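Local coordinates for protein CDA peptide synthetase I (Streptomyces coelicolor, PDB 4JN5) that represents a condensation domain of a multidomain peptide synthetase, with the two-lobed fold of the CoA-dependent acyltransferase superfamily, at residues 26-31 / 127-132; 160-165 / 295-300; 290-295 / 313-318; 364-369 / 395-400. All blocks are in the same frame, centred on the assembly; numbering follows the deposited sequence.

Contact 1 of 4, residues 26-31 / 127-132; sequences DPRGAH and ATPLPL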
loop_
_atom_site.group_PDB
_atom_site.type_symbol
_atom_site.label_atom_id
_atom_site.label_comp_id
_atom_site.label_asym_id
_atom_site.label_seq_id
_atom_site.Cartn_x
_atom_site.Cartn_y
_atom_site.Cartn_z
ATOM N N ASP A 26 6.294 -18.219 9.143
ATOM C CA ASP A 26 5.972 -17.717 10.475
ATOM C C ASP A 26 4.468 -17.493 10.610
ATOM O O ASP A 26 3.994 -16.360 10.534
ATOM C CB ASP A 26 6.732 -16.418 10.756
ATOM C CG ASP A 26 6.464 -15.873 12.147
ATOM O OD1 ASP A 26 6.018 -16.652 13.018
ATOM O OD2 ASP A 26 6.705 -14.667 12.369
ATOM N N PRO A 27 3.715 -18.584 10.809
ATOM C CA PRO A 27 2.248 -18.581 10.877
ATOM C C PRO A 27 1.670 -17.558 11.857
ATOM O O PRO A 27 0.756 -16.819 11.489
ATOM C CB PRO A 27 1.923 -20.002 11.343
ATOM C CG PRO A 27 3.057 -20.822 10.835
ATOM C CD PRO A 27 4.269 -19.942 10.954
ATOM N N ARG A 28 2.189 -17.518 13.081
ATOM C CA ARG A 28 1.652 -16.624 14.104
ATOM C C ARG A 28 2.105 -15.182 13.887
ATOM O O ARG A 28 1.460 -14.245 14.353
ATOM C CB ARG A 28 2.040 -17.105 15.507
ATOM C CG ARG A 28 1.142 -16.584 16.630
ATOM C CD ARG A 28 1.587 -15.220 17.148
ATOM N NE ARG A 28 0.637 -14.661 18.108
ATOM C CZ ARG A 28 0.802 -13.500 18.737
ATOM N NH1 ARG A 28 1.884 -12.769 18.512
ATOM N NH2 ARG A 28 -0.115 -13.070 19.592
ATOM N N GLY A 29 3.214 -15.010 13.174
ATOM C CA GLY A 29 3.735 -13.684 12.896
ATOM C C GLY A 29 2.695 -12.766 12.285
ATOM O O GLY A 29 1.814 -13.212 11.548
ATOM N N ALA A 30 2.797 -11.476 12.593
ATOM C CA ALA A 30 1.869 -10.483 12.061
ATOM C C ALA A 30 2.550 -9.604 11.017
ATOM O O ALA A 30 2.145 -8.464 10.792
ATOM C CB ALA A 30 1.311 -9.630 13.187
ATOM N N HIS A 31 3.578 -10.152 10.375
ATOM C CA HIS A 31 4.416 -9.393 9.450
ATOM C C HIS A 31 3.691 -8.924 8.191
ATOM O O HIS A 31 4.184 -8.049 7.479
ATOM C CB HIS A 31 5.651 -10.211 9.064
ATOM C CG HIS A 31 6.520 -10.574 10.227
ATOM N ND1 HIS A 31 6.673 -9.756 11.325
ATOM C CD2 HIS A 31 7.276 -11.672 10.467
ATOM C CE1 HIS A 31 7.488 -10.332 12.190
ATOM N NE2 HIS A 31 7.869 -11.496 11.693
ATOM N N ALA A 127 -0.400 -5.482 15.081
ATOM C CA ALA A 127 0.537 -6.404 15.714
ATOM C C ALA A 127 -0.157 -7.738 15.963
ATOM O O ALA A 127 0.476 -8.726 16.333
ATOM C CB ALA A 127 1.059 -5.822 17.017
ATOM N N THR A 128 -1.467 -7.752 15.750
ATOM C CA THR A 128 -2.283 -8.938 15.972
ATOM C C THR A 128 -2.296 -9.847 14.748
ATOM O O THR A 128 -2.642 -9.413 13.650
ATOM C CB THR A 128 -3.727 -8.545 16.318
ATOM O OG1 THR A 128 -3.773 -8.011 17.647
ATOM C CG2 THR A 128 -4.647 -9.750 16.223
ATOM N N PRO A 129 -1.918 -11.120 14.935
ATOM C CA PRO A 129 -1.929 -12.085 13.831
ATOM C C PRO A 129 -3.339 -12.292 13.291
ATOM O O PRO A 129 -4.314 -12.103 14.019
ATOM C CB PRO A 129 -1.413 -13.372 14.484
ATOM C CG PRO A 129 -1.674 -13.197 15.941
ATOM C CD PRO A 129 -1.492 -11.734 16.203
ATOM N N LEU A 130 -3.439 -12.672 12.024
ATOM C CA LEU A 130 -4.732 -12.875 11.387
ATOM C C LEU A 130 -4.699 -14.157 10.559
ATOM O O LEU A 130 -4.445 -14.117 9.355
ATOM C CB LEU A 130 -5.073 -11.670 10.507
ATOM C CG LEU A 130 -6.537 -11.229 10.435
ATOM C CD1 LEU A 130 -7.154 -11.164 11.825
ATOM C CD2 LEU A 130 -6.651 -9.883 9.728
ATOM N N PRO A 131 -4.956 -15.302 11.211
ATOM C CA PRO A 131 -4.869 -16.625 10.583
ATOM C C PRO A 131 -5.608 -16.672 9.250
ATOM O O PRO A 131 -6.725 -16.168 9.144
ATOM C CB PRO A 131 -5.551 -17.538 11.602
ATOM C CG PRO A 131 -5.338 -16.858 12.905
ATOM C CD PRO A 131 -5.414 -15.387 12.609
ATOM N N LEU A 132 -4.981 -17.277 8.246
ATOM C CA LEU A 132 -5.549 -17.323 6.905
ATOM C C LEU A 132 -6.735 -18.278 6.813
ATOM O O LEU A 132 -7.626 -18.094 5.985
ATOM C CB LEU A 132 -4.477 -17.713 5.886
ATOM C CG LEU A 132 -3.272 -16.776 5.802
ATOM C CD1 LEU A 132 -2.279 -17.268 4.762
ATOM C CD2 LEU A 132 -3.724 -15.360 5.486
#
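Arg28 lays its guanidinium group over the ring of Pro129, and this oblique crossing is the first shell of the contact. Pro129 CG stands 3.4 Å above the guanidinium plane, displaced toward its rim, and lies 3.5 Å from Arg28 NE. Arg28 can make this reach because its chain turns about the CB-CG bond (chi2 -86°): the side chain leaves the backbone heading away from 127-132, yet its end returns over the proline. At its CB the same ring meets backbone, 3.0 Å from Arg28 O, a close carbon-oxygen approach. The carbonyl and the side chain of Arg28 thus meet neighbouring parts of the same flank of the ring, O at CB and the guanidinium at CG and CD. Farther along, the methyl of Ala30 points at the other segment and rests 3.4 Å from Ala127 O.

The turn presenting these groups is held by Asp26, whose OD1 and backbone O both accept weak hydrogen bonds from Gly29 N. On the opposing loop, Thr128 O accepts from Arg33 NH1, while Leu132 is fixed by backbone bonding to Phe67 and packs on Trp20 and Gln23 of helix 14-23.

No hydrogen bond or ion pair crosses between the two loops. Their fit at the protein surface therefore depends on van der Waals contact, and because Arg28 also touches a crystal neighbour, its exact pose may owe something to the lattice.

Contact 2 of 4, residues 160-165 / 295-300; sequences VIDGTS and TGRYGA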
loop_
_atom_site.group_PDB
_atom_site.type_symbol
_atom_site.label_atom_id
_atom_site.label_comp_id
_atom_site.label_asym_id
_atom_site.label_seq_id
_atom_site.Cartn_x
_atom_site.Cartn_y
_atom_site.Cartn_z
ATOM N N VAL A 160 -5.114 -10.226 0.987
ATOM C CA VAL A 160 -6.440 -9.912 0.456
ATOM C C VAL A 160 -6.555 -8.514 -0.148
ATOM O O VAL A 160 -7.316 -8.306 -1.091
ATOM C CB VAL A 160 -7.551 -10.094 1.517
ATOM C CG1 VAL A 160 -7.657 -11.552 1.934
ATOM C CG2 VAL A 160 -7.300 -9.197 2.719
ATOM N N ILE A 161 -5.803 -7.559 0.393
ATOM C CA ILE A 161 -5.932 -6.167 -0.032
ATOM C C ILE A 161 -4.589 -5.476 -0.266
ATOM O O ILE A 161 -3.749 -5.414 0.634
ATOM C CB ILE A 161 -6.731 -5.345 0.996
ATOM C CG1 ILE A 161 -8.198 -5.775 1.003
ATOM C CG2 ILE A 161 -6.625 -3.860 0.691
ATOM C CD1 ILE A 161 -8.946 -5.406 -0.258
ATOM N N ASP A 162 -4.396 -4.957 -1.476
ATOM C CA ASP A 162 -3.225 -4.136 -1.774
ATOM C C ASP A 162 -3.578 -2.649 -1.717
ATOM O O ASP A 162 -4.724 -2.287 -1.451
ATOM C CB ASP A 162 -2.612 -4.501 -3.133
ATOM C CG ASP A 162 -3.605 -4.394 -4.282
ATOM O OD1 ASP A 162 -4.591 -3.639 -4.167
ATOM O OD2 ASP A 162 -3.388 -5.068 -5.311
ATOM N N GLY A 163 -2.588 -1.795 -1.962
ATOM C CA GLY A 163 -2.792 -0.359 -1.900
ATOM C C GLY A 163 -3.960 0.111 -2.746
ATOM O O GLY A 163 -4.844 0.820 -2.266
ATOM N N THR A 164 -3.960 -0.292 -4.011
ATOM C CA THR A 164 -5.011 0.085 -4.950
ATOM C C THR A 164 -6.402 -0.300 -4.448
ATOM O O THR A 164 -7.370 0.434 -4.649
ATOM C CB THR A 164 -4.776 -0.566 -6.326
ATOM O OG1 THR A 164 -3.576 -0.038 -6.905
ATOM C CG2 THR A 164 -5.949 -0.299 -7.258
ATOM N N SER A 165 -6.494 -1.453 -3.792
ATOM C CA SER A 165 -7.775 -1.967 -3.320
ATOM C C SER A 165 -8.294 -1.196 -2.108
ATOM O O SER A 165 -9.501 -1.106 -1.893
ATOM C CB SER A 165 -7.664 -3.456 -2.997
ATOM O OG SER A 165 -7.291 -4.191 -4.150
ATOM N N THR A 295 1.261 -1.371 -10.283
ATOM C CA THR A 295 -0.110 -1.788 -9.990
ATOM C C THR A 295 -0.319 -3.302 -10.057
ATOM O O THR A 295 -0.952 -3.887 -9.176
ATOM C CB THR A 295 -1.138 -1.079 -10.904
ATOM O OG1 THR A 295 -2.460 -1.515 -10.565
ATOM C CG2 THR A 295 -0.866 -1.386 -12.371
ATOM N N GLY A 296 0.215 -3.932 -11.099
ATOM C CA GLY A 296 0.024 -5.355 -11.303
ATOM C C GLY A 296 -1.320 -5.658 -11.940
ATOM O O GLY A 296 -1.716 -6.818 -12.061
ATOM N N ARG A 297 -2.021 -4.608 -12.355
ATOM C CA ARG A 297 -3.342 -4.754 -12.953
ATOM C C ARG A 297 -3.327 -4.351 -14.420
ATOM O O ARG A 297 -3.179 -3.176 -14.752
ATOM C CB ARG A 297 -4.365 -3.920 -12.185
ATOM C CG ARG A 297 -4.379 -4.220 -10.700
ATOM C CD ARG A 297 -5.254 -3.253 -9.929
ATOM N NE ARG A 297 -5.227 -3.548 -8.500
ATOM C CZ ARG A 297 -5.934 -4.518 -7.935
ATOM N NH1 ARG A 297 -6.719 -5.279 -8.680
ATOM N NH2 ARG A 297 -5.855 -4.730 -6.629
ATOM N N TYR A 298 -3.480 -5.338 -15.295
ATOM C CA TYR A 298 -3.464 -5.096 -16.729
ATOM C C TYR A 298 -4.793 -5.510 -17.347
ATOM O O TYR A 298 -5.153 -6.686 -17.334
ATOM C CB TYR A 298 -2.310 -5.859 -17.382
ATOM C CG TYR A 298 -0.964 -5.573 -16.757
ATOM C CD1 TYR A 298 -0.153 -4.555 -17.239
ATOM C CD2 TYR A 298 -0.508 -6.316 -15.677
ATOM C CE1 TYR A 298 1.077 -4.288 -16.666
ATOM C CE2 TYR A 298 0.721 -6.057 -15.098
ATOM C CZ TYR A 298 1.508 -5.043 -15.597
ATOM O OH TYR A 298 2.733 -4.784 -15.024
ATOM N N GLY A 299 -5.519 -4.533 -17.882
ATOM C CA GLY A 299 -6.822 -4.783 -18.471
ATOM C C GLY A 299 -7.936 -4.120 -17.685
ATOM O O GLY A 299 -7.733 -3.680 -16.554
ATOM N N ALA A 300 -9.119 -4.052 -18.287
ATOM C CA ALA A 300 -10.267 -3.406 -17.658
ATOM C C ALA A 300 -10.718 -4.146 -16.402
ATOM O O ALA A 300 -10.987 -3.530 -15.373
ATOM C CB ALA A 300 -11.417 -3.289 -18.647
#
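This is a buried salt bridge between the start of helix 163-182 and the loop that follows strand 287-294, the centre of the contact lying about 10 Å from the centre of the chain. Arg297 reaches it with a chain extended from CG to NE, delivering a single nitrogen, NH2, to the carboxylate of Asp162. NH2 lies 3.0 Å from Asp162 OD1, which sits at the guanidinium edge and in its plane, and 2.8 Å from Asp162 OD2. Both hydrogen bonds are weak, with angles at the hydrogen of 148° and 117°. The two flat groups stand almost perpendicular, 89° apart, so this is a forked, one-nitrogen contact and not the coplanar two-nitrogen pairing.

Asp162 and Gly163 are the closing residues of the HHxxxDG signature of condensation domains. Here the aspartate is also the N-cap of the helix: its first torsion, with CG between the backbone N and the carbonyl carbon, turns the carboxylate back over the first turn, where OD1 accepts from Ser165 N at 2.9 Å, nearly along the carboxylate C-O bond. Val309 N donates to Asp162 OD2, giving that oxygen a second partner. Ser165 OG is close to Arg297 NH2 at 2.9 Å, but the angle is too poor for a hydrogen bond; this hydroxyl is instead bonded to Gly307 N. Thr164 meets the arginine farther back, its CG2 methyl 3.6 Å from Arg297 NE. The other end of the guanidinium is fixed by its own loop, since NH1 donates to the carbonyls of Thr305 and Ala302.

Contact 3 of 4, residues 290-295 / 313-318; sequences VSVPVT and LPLRLA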
loop_
_atom_site.group_PDB
_atom_site.type_symbol
_atom_site.label_atom_id
_atom_site.label_comp_id
_atom_site.label_asym_id
_atom_site.label_seq_id
_atom_site.Cartn_x
_atom_site.Cartn_y
_atom_site.Cartn_z
ATOM N N VAL A 290 16.794 1.639 -6.034
ATOM C CA VAL A 290 15.574 1.972 -5.312
ATOM C C VAL A 290 14.373 1.332 -5.997
ATOM O O VAL A 290 14.134 1.554 -7.185
ATOM C CB VAL A 290 15.375 3.497 -5.206
ATOM C CG1 VAL A 290 15.937 4.194 -6.430
ATOM C CG2 VAL A 290 13.906 3.834 -5.013
ATOM N N SER A 291 13.625 0.532 -5.244
ATOM C CA SER A 291 12.487 -0.196 -5.792
ATOM C C SER A 291 11.225 0.657 -5.834
ATOM O O SER A 291 11.016 1.525 -4.989
ATOM C CB SER A 291 12.229 -1.477 -4.994
ATOM O OG SER A 291 13.299 -2.394 -5.145
ATOM N N VAL A 292 10.385 0.400 -6.830
ATOM C CA VAL A 292 9.145 1.139 -7.003
ATOM C C VAL A 292 7.992 0.169 -7.226
ATOM O O VAL A 292 8.119 -0.784 -7.995
ATOM C CB VAL A 292 9.236 2.106 -8.202
ATOM C CG1 VAL A 292 7.905 2.803 -8.427
ATOM C CG2 VAL A 292 10.349 3.126 -7.984
ATOM N N PRO A 293 6.864 0.400 -6.540
ATOM C CA PRO A 293 5.686 -0.455 -6.718
ATOM C C PRO A 293 5.007 -0.223 -8.063
ATOM O O PRO A 293 5.013 0.894 -8.579
ATOM C CB PRO A 293 4.761 -0.013 -5.582
ATOM C CG PRO A 293 5.167 1.391 -5.292
ATOM C CD PRO A 293 6.653 1.429 -5.508
ATOM N N VAL A 294 4.442 -1.286 -8.627
ATOM C CA VAL A 294 3.646 -1.187 -9.842
ATOM C C VAL A 294 2.291 -1.834 -9.582
ATOM O O VAL A 294 2.183 -2.736 -8.750
ATOM C CB VAL A 294 4.339 -1.863 -11.037
ATOM C CG1 VAL A 294 5.667 -1.178 -11.335
ATOM C CG2 VAL A 294 4.549 -3.342 -10.763
ATOM N N THR A 295 1.261 -1.371 -10.283
ATOM C CA THR A 295 -0.110 -1.788 -9.990
ATOM C C THR A 295 -0.319 -3.302 -10.057
ATOM O O THR A 295 -0.952 -3.887 -9.176
ATOM C CB THR A 295 -1.138 -1.079 -10.904
ATOM O OG1 THR A 295 -2.460 -1.515 -10.565
ATOM C CG2 THR A 295 -0.866 -1.386 -12.371
ATOM N N LEU A 313 9.547 -3.385 -8.594
ATOM C CA LEU A 313 10.716 -3.589 -9.439
ATOM C C LEU A 313 11.796 -2.555 -9.131
ATOM O O LEU A 313 11.489 -1.408 -8.815
ATOM C CB LEU A 313 10.322 -3.545 -10.915
ATOM C CG LEU A 313 9.381 -4.671 -11.349
ATOM C CD1 LEU A 313 8.888 -4.461 -12.774
ATOM C CD2 LEU A 313 10.064 -6.023 -11.203
ATOM N N PRO A 314 13.068 -2.971 -9.212
ATOM C CA PRO A 314 14.216 -2.131 -8.854
ATOM C C PRO A 314 14.641 -1.155 -9.950
ATOM O O PRO A 314 14.609 -1.490 -11.134
ATOM C CB PRO A 314 15.325 -3.156 -8.614
ATOM C CG PRO A 314 14.975 -4.288 -9.514
ATOM C CD PRO A 314 13.473 -4.349 -9.544
ATOM N N LEU A 315 15.039 0.045 -9.537
ATOM C CA LEU A 315 15.603 1.038 -10.444
ATOM C C LEU A 315 17.093 1.203 -10.182
ATOM O O LEU A 315 17.492 1.673 -9.116
ATOM C CB LEU A 315 14.914 2.392 -10.262
ATOM C CG LEU A 315 13.550 2.625 -10.906
ATOM C CD1 LEU A 315 12.952 3.929 -10.402
ATOM C CD2 LEU A 315 13.663 2.636 -12.421
ATOM N N ARG A 316 17.917 0.813 -11.150
ATOM C CA ARG A 316 19.351 1.062 -11.062
ATOM C C ARG A 316 19.652 2.480 -11.521
ATOM O O ARG A 316 19.575 2.788 -12.711
ATOM C CB ARG A 316 20.141 0.061 -11.904
ATOM C CG ARG A 316 20.248 -1.322 -11.294
ATOM C CD ARG A 316 21.296 -2.154 -12.016
ATOM N NE ARG A 316 22.615 -1.530 -11.962
ATOM C CZ ARG A 316 23.699 -2.020 -12.555
ATOM N NH1 ARG A 316 23.623 -3.145 -13.252
ATOM N NH2 ARG A 316 24.858 -1.386 -12.452
ATOM N N LEU A 317 19.994 3.342 -10.570
ATOM C CA LEU A 317 20.232 4.745 -10.864
ATOM C C LEU A 317 21.686 5.137 -10.636
ATOM O O LEU A 317 22.164 5.147 -9.503
ATOM C CB LEU A 317 19.311 5.620 -10.013
ATOM C CG LEU A 317 17.821 5.304 -10.147
ATOM C CD1 LEU A 317 17.007 6.114 -9.153
ATOM C CD2 LEU A 317 17.349 5.554 -11.572
ATOM N N ALA A 318 22.386 5.459 -11.718
ATOM C CA ALA A 318 23.753 5.954 -11.622
ATOM C C ALA A 318 23.729 7.437 -11.279
ATOM O O ALA A 318 23.066 8.224 -11.953
ATOM C CB ALA A 318 24.499 5.719 -12.926
#
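Val290 and Leu317 pack closely on one side of an antiparallel strand pair, Val290 CG1 lying 3.5 Å from Leu317 CD1. On the same face Val292 CG2 meets Leu315 CD1 at 3.6 Å, the valine branch lying beside its own backbone N. Helix 325-340 closes over this layer, with Ala335 touching both leucines and Met336 and Leu339 reaching Leu315.

On the opposite face the side chains of the two strands meet less closely. There Ser291 and Pro314 form a non-hydrogen-bonded pair whose CA atoms are 4.0 Å apart, but their side chains come no nearer than 4.1 Å, from Ser291 OG to Pro314 CB. Arg316, the partly exposed end, points away from the partner strand and forms a salt bridge with Asp223.

Between the faces run four backbone hydrogen bonds. Val292 and Leu313 exchange two rather straight ones, of which Val292 N to Leu313 O measures 2.9 Å with 164° at the hydrogen. The bond from Leu315 N to Val290 O is more bent, at 146°, and approaches from above the carbonyl plane. A 140° angle between the strand directions indicates marked twist. Ser291 joins this antiparallel pair to strand 363-366, and the long connection between its two strands is consistent with the floor loop of condensation domains.

Contact 4 of 4, residues 364-369 / 395-400; sequences VNVMPY and IVLTGT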
loop_
_atom_site.group_PDB
_atom_site.type_symbol
_atom_site.label_atom_id
_atom_site.label_comp_id
_atom_site.label_asym_id
_atom_site.label_seq_id
_atom_site.Cartn_x
_atom_site.Cartn_y
_atom_site.Cartn_z
ATOM N N VAL A 364 10.389 3.166 -2.672
ATOM C CA VAL A 364 9.725 4.462 -2.709
ATOM C C VAL A 364 8.326 4.331 -3.285
ATOM O O VAL A 364 8.153 4.019 -4.463
ATOM C CB VAL A 364 10.523 5.492 -3.523
ATOM C CG1 VAL A 364 9.769 6.809 -3.583
ATOM C CG2 VAL A 364 11.899 5.689 -2.909
ATOM N N ASN A 365 7.329 4.574 -2.442
ATOM C CA ASN A 365 5.938 4.392 -2.825
ATOM C C ASN A 365 5.156 5.696 -2.761
ATOM O O ASN A 365 4.545 6.021 -1.741
ATOM C CB ASN A 365 5.284 3.328 -1.941
ATOM C CG ASN A 365 3.801 3.164 -2.213
ATOM O OD1 ASN A 365 3.262 3.729 -3.166
ATOM N ND2 ASN A 365 3.134 2.381 -1.374
ATOM N N VAL A 366 5.186 6.443 -3.859
ATOM C CA VAL A 366 4.406 7.665 -3.969
ATOM C C VAL A 366 2.993 7.309 -4.410
ATOM O O VAL A 366 2.708 7.234 -5.605
ATOM C CB VAL A 366 5.030 8.644 -4.977
ATOM C CG1 VAL A 366 4.222 9.929 -5.035
ATOM C CG2 VAL A 366 6.477 8.934 -4.608
ATOM N N MET A 367 2.114 7.079 -3.443
ATOM C CA MET A 367 0.751 6.654 -3.744
ATOM C C MET A 367 0.061 7.619 -4.699
ATOM O O MET A 367 0.204 8.835 -4.575
ATOM C CB MET A 367 -0.064 6.484 -2.459
ATOM C CG MET A 367 0.439 5.364 -1.557
ATOM S SD MET A 367 -0.743 4.910 -0.271
ATOM C CE MET A 367 -2.172 4.493 -1.270
ATOM N N PRO A 368 -0.689 7.069 -5.665
ATOM C CA PRO A 368 -1.388 7.859 -6.684
ATOM C C PRO A 368 -2.512 8.683 -6.070
ATOM O O PRO A 368 -2.997 8.351 -4.987
ATOM C CB PRO A 368 -1.964 6.791 -7.615
ATOM C CG PRO A 368 -2.127 5.591 -6.747
ATOM C CD PRO A 368 -0.959 5.627 -5.804
ATOM N N TYR A 369 -2.920 9.742 -6.760
ATOM C CA TYR A 369 -3.962 10.623 -6.251
ATOM C C TYR A 369 -5.238 9.872 -5.883
ATOM O O TYR A 369 -5.702 9.003 -6.620
ATOM C CB TYR A 369 -4.283 11.728 -7.261
ATOM C CG TYR A 369 -5.373 12.667 -6.797
ATOM C CD1 TYR A 369 -5.167 13.525 -5.725
ATOM C CD2 TYR A 369 -6.608 12.700 -7.434
ATOM C CE1 TYR A 369 -6.158 14.385 -5.298
ATOM C CE2 TYR A 369 -7.605 13.559 -7.013
ATOM C CZ TYR A 369 -7.374 14.399 -5.945
ATOM O OH TYR A 369 -8.361 15.257 -5.518
ATOM N N ILE A 395 9.504 4.070 1.976
ATOM C CA ILE A 395 9.141 5.480 2.011
ATOM C C ILE A 395 7.783 5.674 1.344
ATOM O O ILE A 395 7.655 5.541 0.128
ATOM C CB ILE A 395 10.207 6.358 1.327
ATOM C CG1 ILE A 395 11.550 6.205 2.044
ATOM C CG2 ILE A 395 9.776 7.816 1.318
ATOM C CD1 ILE A 395 12.684 6.963 1.398
ATOM N N VAL A 396 6.772 5.979 2.152
ATOM C CA VAL A 396 5.402 6.093 1.666
ATOM C C VAL A 396 4.911 7.537 1.672
ATOM O O VAL A 396 4.958 8.212 2.700
ATOM C CB VAL A 396 4.435 5.251 2.523
ATOM C CG1 VAL A 396 3.002 5.438 2.047
ATOM C CG2 VAL A 396 4.831 3.781 2.485
ATOM N N LEU A 397 4.433 8.004 0.523
ATOM C CA LEU A 397 3.863 9.344 0.425
ATOM C C LEU A 397 2.401 9.303 0.001
ATOM O O LEU A 397 2.014 8.506 -0.853
ATOM C CB LEU A 397 4.657 10.212 -0.556
ATOM C CG LEU A 397 6.059 10.667 -0.146
ATOM C CD1 LEU A 397 7.063 9.533 -0.287
ATOM C CD2 LEU A 397 6.482 11.863 -0.985
ATOM N N THR A 398 1.594 10.166 0.607
ATOM C CA THR A 398 0.203 10.327 0.202
ATOM C C THR A 398 -0.138 11.809 0.094
ATOM O O THR A 398 0.443 12.638 0.791
ATOM C CB THR A 398 -0.763 9.648 1.184
ATOM O OG1 THR A 398 -0.574 10.191 2.496
ATOM C CG2 THR A 398 -0.518 8.148 1.218
ATOM N N GLY A 399 -1.078 12.136 -0.786
ATOM C CA GLY A 399 -1.440 13.519 -1.032
ATOM C C GLY A 399 -0.749 14.059 -2.270
ATOM O O GLY A 399 -0.224 13.294 -3.078
ATOM N N THR A 400 -0.747 15.379 -2.419
ATOM C CA THR A 400 -0.117 16.017 -3.570
ATOM C C THR A 400 0.689 17.236 -3.137
ATOM O O THR A 400 0.521 17.729 -2.022
ATOM C CB THR A 400 -1.162 16.455 -4.613
ATOM O OG1 THR A 400 -2.044 17.422 -4.031
ATOM C CG2 THR A 400 -1.969 15.259 -5.101
HETATM O O HOH W 1 -1.077 11.660 -5.071
HETATM O O HOH W 2 -1.937 10.014 -2.749
#
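Met367 runs alongside Thr398, both side chains pointing the same way, with Met367 SD 3.6 Å from the Thr398 CG2 methyl. The turn at the last torsion (chi3 57°) carries the methionine methyl away from 395-400. Met367 CB also lies 3.3 Å from Leu397 O, whose carbonyl accepts the backbone N-H of the same methionine.

That bond is the last of three joining strands 364-366 and 395-398, which run parallel within 7°. Asn365 N donates to Ile395 O at 2.8 Å and 171°, nearly along the carbonyl bond. Asn365 O in turn receives Leu397 N at 3.0 Å and a CA-H contact from Val396. The pair lies at one side of the mixed sheet of strands 242-248, 404-411, 393-398 and 363-366, and Ser291 of strand 287-294 bonds to the far edge of 363-366. Val364 and Val366 face helix 267-283, while Met367, Val396 and Thr398 look the other way, onto Met382, Ser384 and Arg383 of strand 379-384 in the six-stranded sheet. The contact therefore borders the junction between the two large sheets, where strand 379-384 is consistent with the latch of condensation domains.

Beyond Met367 the backbones separate and two waters bridge them. One accepts from Gly399 N at 3.0 Å and donates to Pro368 O; the second donates to Gly399 O at 2.7 Å and to Met367 O, though other acceptors compete for these protons. Past these bridging waters, Tyr369 CD1 approaches Thr400 CG2 at 3.7 Å, while Thr400 OG1 is hydrogen-bonded to Ser403 OG.

In the fold
Contacts 2 and 3 are buried, contact 4 is partly buried and contact 1 lies at the surface, its centre about 18 Å from the chain centre. Chemistry follows location: loop packing without crossing polar bonds in contact 1, charge pairing at a helix start in contact 2, backbone hydrogen bonding in contacts 3 and 4, antiparallel in one and parallel in the other. Contacts 2 and 3 share Thr295, where the strand 287-294 gives way to the loop carrying the arginine. Contacts 3 and 4 touch directly: Ser291 O lies 2.9 Å from Val364 N, a probable hydrogen bond, and Val290 CG2 packs on Val364 CG2 at 3.4 Å. Contact 1 touches none of the others.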